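Local coordinates for phosphate-specific transport system accessory protein PhoU homolog (Streptococcus pneumoniae, PDB 2I0M) that probably takes part in the regulation of phosphate uptake and forms an all-helical, zinc-binding homodimer, at residues H10-S15 with E60-R65; L17-L22 with H50-G55. All coordinates share one frame; numbering follows the deposited sequence.

Interaction 1: residues H10-S15 with E60-R65; sequences HELEQS and ELTCAR. With ZN (zinc ion), chain C.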
ATOM      1  N   HIS A  10     -14.217 -15.101 -16.944  1.00 44.95           N
ATOM      2  CA  HIS A  10     -15.185 -14.022 -17.013  1.00 44.49           C
ATOM      3  C   HIS A  10     -15.997 -13.924 -15.726  1.00 44.38           C
ATOM      4  O   HIS A  10     -16.217 -12.829 -15.210  1.00 44.05           O
ATOM      5  CB  HIS A  10     -16.120 -14.207 -18.210  1.00 44.33           C
ATOM      6  CG  HIS A  10     -17.318 -13.325 -18.146  1.00 43.82           C
ATOM      7  ND1 HIS A  10     -17.267 -11.985 -18.468  1.00 43.60           N
ATOM      8  CD2 HIS A  10     -18.574 -13.563 -17.713  1.00 40.71           C
ATOM      9  CE1 HIS A  10     -18.451 -11.446 -18.271  1.00 41.35           C
ATOM     10  NE2 HIS A  10     -19.262 -12.384 -17.820  1.00 43.27           N
ATOM     11  N   GLU A  11     -16.436 -15.073 -15.215  1.00 44.72           N
ATOM     12  CA  GLU A  11     -17.153 -15.130 -13.938  1.00 45.00           C
ATOM     13  C   GLU A  11     -16.278 -14.705 -12.765  1.00 44.77           C
ATOM     14  O   GLU A  11     -16.750 -14.037 -11.860  1.00 45.09           O
ATOM     15  CB  GLU A  11     -17.765 -16.518 -13.710  1.00 45.26           C
ATOM     16  CG  GLU A  11     -19.172 -16.657 -14.295  1.00 46.84           C
ATOM     17  CD  GLU A  11     -19.568 -18.099 -14.618  1.00 49.96           C
ATOM     18  OE1 GLU A  11     -20.543 -18.288 -15.390  1.00 51.17           O
ATOM     19  OE2 GLU A  11     -18.919 -19.044 -14.110  1.00 50.64           O
ATOM     20  N   LEU A  12     -14.998 -15.082 -12.798  1.00 44.74           N
ATOM     21  CA  LEU A  12     -14.022 -14.612 -11.815  1.00 44.19           C
ATOM     22  C   LEU A  12     -13.858 -13.092 -11.872  1.00 43.52           C
ATOM     23  O   LEU A  12     -13.769 -12.429 -10.841  1.00 43.63           O
ATOM     24  CB  LEU A  12     -12.658 -15.289 -12.021  1.00 44.31           C
ATOM     25  CG  LEU A  12     -11.659 -15.409 -10.852  1.00 44.42           C
ATOM     26  CD1 LEU A  12     -10.230 -15.252 -11.364  1.00 44.00           C
ATOM     27  CD2 LEU A  12     -11.918 -14.429  -9.726  1.00 43.69           C
ATOM     28  N   GLU A  13     -13.818 -12.536 -13.071  1.00 43.07           N
ATOM     29  CA  GLU A  13     -13.790 -11.079 -13.203  1.00 43.06           C
ATOM     30  C   GLU A  13     -15.020 -10.389 -12.576  1.00 42.75           C
ATOM     31  O   GLU A  13     -14.902  -9.299 -12.010  1.00 42.81           O
ATOM     32  CB  GLU A  13     -13.647 -10.676 -14.664  1.00 42.87           C
ATOM     33  CG  GLU A  13     -13.465  -9.183 -14.860  1.00 43.43           C
ATOM     34  CD  GLU A  13     -12.931  -8.850 -16.235  1.00 45.58           C
ATOM     35  OE1 GLU A  13     -13.609  -9.145 -17.241  1.00 44.47           O
ATOM     36  OE2 GLU A  13     -11.818  -8.297 -16.299  1.00 47.50           O
ATOM     37  N   GLN A  14     -16.186 -11.022 -12.681  1.00 42.01           N
ATOM     38  CA  GLN A  14     -17.407 -10.429 -12.145  1.00 42.28           C
ATOM     39  C   GLN A  14     -17.420 -10.448 -10.623  1.00 42.24           C
ATOM     40  O   GLN A  14     -17.906  -9.494 -10.002  1.00 42.51           O
ATOM     41  CB  GLN A  14     -18.676 -11.094 -12.719  1.00 41.53           C
ATOM     42  CG  GLN A  14     -19.017 -10.665 -14.156  1.00 41.27           C
ATOM     43  CD  GLN A  14     -19.238  -9.156 -14.313  1.00 40.10           C
ATOM     44  OE1 GLN A  14     -18.596  -8.501 -15.138  1.00 40.73           O
ATOM     45  NE2 GLN A  14     -20.145  -8.611 -13.522  1.00 37.67           N
ATOM     46  N   SER A  15     -16.897 -11.530 -10.036  1.00 41.76           N
ATOM     47  CA  SER A  15     -16.694 -11.613  -8.585  1.00 42.05           C
ATOM     48  C   SER A  15     -15.853 -10.444  -8.082  1.00 41.52           C
ATOM     49  O   SER A  15     -16.193  -9.818  -7.081  1.00 42.05           O
ATOM     50  CB  SER A  15     -15.998 -12.925  -8.194  1.00 42.21           C
ATOM     51  OG  SER A  15     -16.858 -14.037  -8.368  1.00 44.38           O
ATOM     52  N   GLU A  60      -9.613 -15.025  -3.946  1.00 44.66           N
ATOM     53  CA  GLU A  60      -8.276 -15.650  -3.804  1.00 44.97           C
ATOM     54  C   GLU A  60      -8.303 -17.164  -3.995  1.00 45.00           C
ATOM     55  O   GLU A  60      -7.415 -17.726  -4.639  1.00 44.72           O
ATOM     56  CB  GLU A  60      -7.670 -15.372  -2.425  1.00 44.60           C
ATOM     57  CG  GLU A  60      -7.069 -14.004  -2.244  1.00 44.55           C
ATOM     58  CD  GLU A  60      -6.370 -13.821  -0.906  1.00 45.25           C
ATOM     59  OE1 GLU A  60      -6.711 -14.501   0.097  1.00 47.53           O
ATOM     60  OE2 GLU A  60      -5.466 -12.974  -0.844  1.00 47.36           O
ATOM     61  N   LEU A  61      -9.328 -17.803  -3.428  1.00 45.39           N
ATOM     62  CA  LEU A  61      -9.440 -19.260  -3.409  1.00 46.30           C
ATOM     63  C   LEU A  61      -9.895 -19.865  -4.727  1.00 46.38           C
ATOM     64  O   LEU A  61      -9.353 -20.897  -5.144  1.00 46.73           O
ATOM     65  CB  LEU A  61     -10.334 -19.744  -2.254  1.00 46.18           C
ATOM     66  CG  LEU A  61      -9.640 -20.338  -1.014  1.00 47.08           C
ATOM     67  CD1 LEU A  61      -8.713 -19.336  -0.334  1.00 47.48           C
ATOM     68  CD2 LEU A  61     -10.670 -20.866  -0.010  1.00 47.10           C
ATOM     69  N   THR A  62     -10.878 -19.242  -5.380  1.00 46.42           N
ATOM     70  CA  THR A  62     -11.287 -19.701  -6.711  1.00 46.49           C
ATOM     71  C   THR A  62     -10.221 -19.371  -7.775  1.00 47.02           C
ATOM     72  O   THR A  62     -10.099 -20.085  -8.764  1.00 46.80           O
ATOM     73  CB  THR A  62     -12.728 -19.231  -7.153  1.00 46.41           C
ATOM     74  OG1 THR A  62     -12.654 -18.090  -8.004  1.00 44.94           O
ATOM     75  CG2 THR A  62     -13.641 -18.956  -5.971  1.00 45.84           C
ATOM     76  N   CYS A  63      -9.450 -18.306  -7.556  1.00 47.76           N
ATOM     77  CA  CYS A  63      -8.244 -18.034  -8.358  1.00 48.82           C
ATOM     78  C   CYS A  63      -7.253 -19.189  -8.222  1.00 49.94           C
ATOM     79  O   CYS A  63      -6.916 -19.850  -9.213  1.00 50.31           O
ATOM     80  CB  CYS A  63      -7.551 -16.748  -7.907  1.00 48.40           C
ATOM     81  SG  CYS A  63      -8.149 -15.177  -8.587  1.00 47.48           S
ATOM     82  N   ALA A  64      -6.805 -19.432  -6.990  1.00 51.13           N
ATOM     83  CA  ALA A  64      -5.810 -20.474  -6.703  1.00 52.35           C
ATOM     84  C   ALA A  64      -6.216 -21.831  -7.272  1.00 53.19           C
ATOM     85  O   ALA A  64      -5.389 -22.531  -7.844  1.00 53.49           O
ATOM     86  CB  ALA A  64      -5.543 -20.573  -5.205  1.00 52.15           C
ATOM     87  N   ARG A  65      -7.491 -22.184  -7.137  1.00 54.41           N
ATOM     88  CA  ARG A  65      -7.987 -23.428  -7.702  1.00 55.74           C
ATOM     89  C   ARG A  65      -8.157 -23.372  -9.225  1.00 56.49           C
ATOM     90  O   ARG A  65      -8.124 -24.412  -9.885  1.00 56.73           O
ATOM     91  CB  ARG A  65      -9.307 -23.846  -7.046  1.00 55.73           C
ATOM     92  CG  ARG A  65     -10.521 -23.203  -7.677  1.00 56.87           C
ATOM     93  CD  ARG A  65     -11.714 -24.136  -7.694  1.00 58.48           C
ATOM     94  NE  ARG A  65     -12.767 -23.606  -8.554  1.00 59.39           N
ATOM     95  CZ  ARG A  65     -13.735 -22.791  -8.146  1.00 60.75           C
ATOM     96  NH1 ARG A  65     -14.645 -22.359  -9.012  1.00 60.75           N
ATOM     97  NH2 ARG A  65     -13.798 -22.409  -6.874  1.00 61.26           N
TER
HETATM   98 ZN    ZN C 218     -21.417 -12.288 -17.518  1.00 52.90          ZN
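Leu12 meets Thr62 and Cys63 with no flat group in the joint; the imidazole of His10 takes no part in it and turns to a zinc ion instead. The metal is bound by NE2 of His10 at 2.2 Å and sits almost equally far from the ring carbons beside that nitrogen, 3.1 Å from CD2 and 3.2 Å from CE1 of His10.

Two turns of antiparallel helix are joined by Leu12, whose CB points at segment 60-65. CG of Leu12 is anti to its N (chi1 -156°), which sends the isobutyl fork across to the sulfur of Cys63. CD1 of Leu12 comes to 3.5 Å from SG of Cys63, a snug apolar contact, and CD2 of Leu12 follows at 4.0 Å, so the sulfur is faced by both methyls. The other neighbour is Thr62: its OG1 stands 4.0 Å from CG of Leu12, and the two side chains pass each other in opposite directions.

Segments 10-15 and 60-65 belong to helices 5-35 and 39-66, the first two helices of the three-helix bundle that recurs in the PhoU family. The third, helix 74-105, closes over the joint, Ile83 packing on both Leu12 and Cys63 and Met84 on Cys63. The closest CA atoms of the two segments are those of Leu12 and Cys63, 7.6 Å apart. Glu60 turns away from segment 10-15, and its OE2 forms a salt bridge with NH1 of Arg203 of the second subunit.

Interaction 2: residues L17-L22 with H50-G55; sequences LGLGQL and HAINQG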
ATOM      1  N   LEU A  17     -15.172  -7.436  -9.685  1.00 40.47           N
ATOM      2  CA  LEU A  17     -15.930  -6.176  -9.831  1.00 40.59           C
ATOM      3  C   LEU A  17     -17.002  -5.988  -8.746  1.00 40.43           C
ATOM      4  O   LEU A  17     -17.171  -4.871  -8.224  1.00 39.99           O
ATOM      5  CB  LEU A  17     -16.552  -6.042 -11.235  1.00 40.10           C
ATOM      6  CG  LEU A  17     -15.561  -6.144 -12.402  1.00 39.27           C
ATOM      7  CD1 LEU A  17     -16.322  -6.079 -13.705  1.00 37.48           C
ATOM      8  CD2 LEU A  17     -14.513  -5.069 -12.356  1.00 37.32           C
ATOM      9  N   GLY A  18     -17.704  -7.079  -8.413  1.00 40.48           N
ATOM     10  CA  GLY A  18     -18.606  -7.129  -7.251  1.00 40.73           C
ATOM     11  C   GLY A  18     -17.913  -6.642  -5.982  1.00 41.25           C
ATOM     12  O   GLY A  18     -18.422  -5.760  -5.295  1.00 41.91           O
ATOM     13  N   LEU A  19     -16.730  -7.186  -5.692  1.00 40.82           N
ATOM     14  CA  LEU A  19     -15.935  -6.728  -4.563  1.00 40.90           C
ATOM     15  C   LEU A  19     -15.613  -5.241  -4.670  1.00 41.23           C
ATOM     16  O   LEU A  19     -15.726  -4.520  -3.693  1.00 40.87           O
ATOM     17  CB  LEU A  19     -14.622  -7.508  -4.463  1.00 40.05           C
ATOM     18  CG  LEU A  19     -14.144  -8.082  -3.123  1.00 41.16           C
ATOM     19  CD1 LEU A  19     -12.580  -8.206  -3.045  1.00 36.71           C
ATOM     20  CD2 LEU A  19     -14.749  -7.402  -1.857  1.00 39.73           C
ATOM     21  N   GLY A  20     -15.180  -4.808  -5.858  1.00 41.71           N
ATOM     22  CA  GLY A  20     -14.828  -3.410  -6.113  1.00 42.02           C
ATOM     23  C   GLY A  20     -16.003  -2.456  -6.012  1.00 42.56           C
ATOM     24  O   GLY A  20     -15.856  -1.333  -5.534  1.00 43.46           O
ATOM     25  N   GLN A  21     -17.169  -2.888  -6.489  1.00 42.69           N
ATOM     26  CA  GLN A  21     -18.412  -2.154  -6.273  1.00 42.90           C
ATOM     27  C   GLN A  21     -18.760  -2.066  -4.774  1.00 42.41           C
ATOM     28  O   GLN A  21     -19.184  -1.027  -4.292  1.00 42.38           O
ATOM     29  CB  GLN A  21     -19.539  -2.819  -7.058  1.00 43.37           C
ATOM     30  CG  GLN A  21     -20.835  -2.057  -7.058  1.00 45.74           C
ATOM     31  CD  GLN A  21     -20.710  -0.673  -7.690  1.00 50.03           C
ATOM     32  OE1 GLN A  21     -21.344   0.286  -7.217  1.00 53.32           O
ATOM     33  NE2 GLN A  21     -19.912  -0.560  -8.763  1.00 47.04           N
ATOM     34  N   LEU A  22     -18.568  -3.155  -4.039  1.00 42.12           N
ATOM     35  CA  LEU A  22     -18.735  -3.117  -2.595  1.00 42.27           C
ATOM     36  C   LEU A  22     -17.802  -2.075  -1.950  1.00 42.20           C
ATOM     37  O   LEU A  22     -18.264  -1.275  -1.137  1.00 41.47           O
ATOM     38  CB  LEU A  22     -18.567  -4.506  -1.959  1.00 42.35           C
ATOM     39  CG  LEU A  22     -18.757  -4.605  -0.434  1.00 43.22           C
ATOM     40  CD1 LEU A  22     -20.136  -4.090  -0.009  1.00 42.76           C
ATOM     41  CD2 LEU A  22     -18.526  -6.035   0.082  1.00 42.31           C
ATOM     42  N   HIS A  50     -15.260  -6.841   7.632  1.00 39.91           N
ATOM     43  CA  HIS A  50     -14.924  -8.265   7.500  1.00 40.38           C
ATOM     44  C   HIS A  50     -15.561  -8.983   6.299  1.00 39.85           C
ATOM     45  O   HIS A  50     -15.008  -9.971   5.808  1.00 39.76           O
ATOM     46  CB  HIS A  50     -15.231  -9.052   8.786  1.00 40.91           C
ATOM     47  CG  HIS A  50     -14.698 -10.450   8.759  1.00 43.25           C
ATOM     48  ND1 HIS A  50     -15.514 -11.559   8.682  1.00 45.37           N
ATOM     49  CD2 HIS A  50     -13.425 -10.917   8.741  1.00 45.22           C
ATOM     50  CE1 HIS A  50     -14.768 -12.651   8.663  1.00 46.94           C
ATOM     51  NE2 HIS A  50     -13.496 -12.290   8.686  1.00 47.04           N
ATOM     52  N   ALA A  51     -16.712  -8.499   5.835  1.00 39.22           N
ATOM     53  CA  ALA A  51     -17.309  -9.027   4.609  1.00 39.18           C
ATOM     54  C   ALA A  51     -16.426  -8.763   3.367  1.00 38.90           C
ATOM     55  O   ALA A  51     -16.444  -9.537   2.409  1.00 38.89           O
ATOM     56  CB  ALA A  51     -18.709  -8.484   4.411  1.00 38.78           C
ATOM     57  N   ILE A  52     -15.638  -7.693   3.398  1.00 38.79           N
ATOM     58  CA  ILE A  52     -14.693  -7.412   2.306  1.00 38.75           C
ATOM     59  C   ILE A  52     -13.484  -8.360   2.411  1.00 39.80           C
ATOM     60  O   ILE A  52     -12.994  -8.878   1.398  1.00 39.67           O
ATOM     61  CB  ILE A  52     -14.246  -5.923   2.281  1.00 38.77           C
ATOM     62  CG1 ILE A  52     -15.463  -5.004   2.033  1.00 37.92           C
ATOM     63  CG2 ILE A  52     -13.171  -5.695   1.183  1.00 39.29           C
ATOM     64  CD1 ILE A  52     -15.260  -3.544   2.356  1.00 37.17           C
ATOM     65  N   ASN A  53     -13.022  -8.600   3.641  1.00 40.26           N
ATOM     66  CA  ASN A  53     -11.980  -9.581   3.881  1.00 40.56           C
ATOM     67  C   ASN A  53     -12.468 -10.930   3.341  1.00 41.02           C
ATOM     68  O   ASN A  53     -11.792 -11.550   2.511  1.00 41.35           O
ATOM     69  CB  ASN A  53     -11.672  -9.678   5.378  1.00 40.68           C
ATOM     70  CG  ASN A  53     -10.813  -8.527   5.894  1.00 41.19           C
ATOM     71  OD1 ASN A  53      -9.927  -8.751   6.714  1.00 45.79           O
ATOM     72  ND2 ASN A  53     -11.082  -7.303   5.453  1.00 38.23           N
ATOM     73  N   GLN A  54     -13.664 -11.344   3.781  1.00 41.18           N
ATOM     74  CA  GLN A  54     -14.316 -12.597   3.347  1.00 40.85           C
ATOM     75  C   GLN A  54     -14.443 -12.745   1.833  1.00 41.26           C
ATOM     76  O   GLN A  54     -14.181 -13.828   1.294  1.00 41.16           O
ATOM     77  CB  GLN A  54     -15.703 -12.754   3.989  1.00 40.57           C
ATOM     78  CG  GLN A  54     -15.695 -13.482   5.313  1.00 39.37           C
ATOM     79  CD  GLN A  54     -17.097 -13.813   5.818  1.00 40.49           C
ATOM     80  OE1 GLN A  54     -18.005 -12.986   5.761  1.00 39.51           O
ATOM     81  NE2 GLN A  54     -17.271 -15.032   6.321  1.00 40.26           N
ATOM     82  N   GLY A  55     -14.847 -11.664   1.166  1.00 41.36           N
ATOM     83  CA  GLY A  55     -15.034 -11.656  -0.280  1.00 42.26           C
ATOM     84  C   GLY A  55     -13.722 -11.838  -1.022  1.00 43.09           C
ATOM     85  O   GLY A  55     -13.674 -12.490  -2.066  1.00 43.18           O
TER
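The polar bonds at Leu22 and Gly55 run along their own helices: Leu22 N bonds to Gly18 O at 2.9 Å, and Gly55 N likewise to Ala51 O. Across the joint, Leu19, Leu22, Ile52 and Gly55 meet through carbon atoms. They join the antiparallel helices 5-35 and 39-66 of a PhoU three-helix bundle; the axes of segments 17-22 and 50-55 approach to 10.5 Å and cross at -165°.

Ile52 is the knot of the joint, each of its branches serving a different leucine. With CG1 anti to the carbonyl carbon and CG2 anti to the backbone N (chi1 -62°), the side chain splits between two leucines about one turn apart on the facing helix. CG1 of Ile52 takes CD2 of Leu22 at 3.8 Å, while CG of Leu22 backs this methyl from slightly farther off. CG2 of Ile52 takes CD2 of Leu19, again at 3.8 Å. Both leucines lie at a slant to the isoleucine.

Leu19 and Ile52 are buried, and helix 74-105 helps cover them: Cys87 and Leu90 pack on Leu19, and Glu91 packs on Ile52. Glu91 and Asp95 bind zinc, and a zinc ion lies about 8 Å from the side chain of Ile52, placing this apolar patch next to the metal-bearing side of the bundle.

One turn after Ile52 comes Gly55, and the closest CA pair, 6.6 Å apart, falls at Leu19 and Gly55, where the glycine has no side chain to intervene. There CD1 of Leu19 rests over C of Gly55 at 4.3 Å.

In the fold
Both contacts join helix 5-35 to helix 39-66, and their centres lie 13 Å apart. Along the chain the order is 10-15, 17-22, 50-55 and 60-65, so interaction 2 is enclosed by interaction 1, as expected for an antiparallel helical hairpin. Interaction 1 lies farther out, about 20 Å from the centre of the chain to its own centre against about 12 Å for interaction 2, on the same side. They share no direct contact, but helix 74-105 packs against both and completes the bundle. Segments 50-55 and 60-65 also reach the second subunit, so helix 39-66 contributes to the homodimer while holding its own hairpin together.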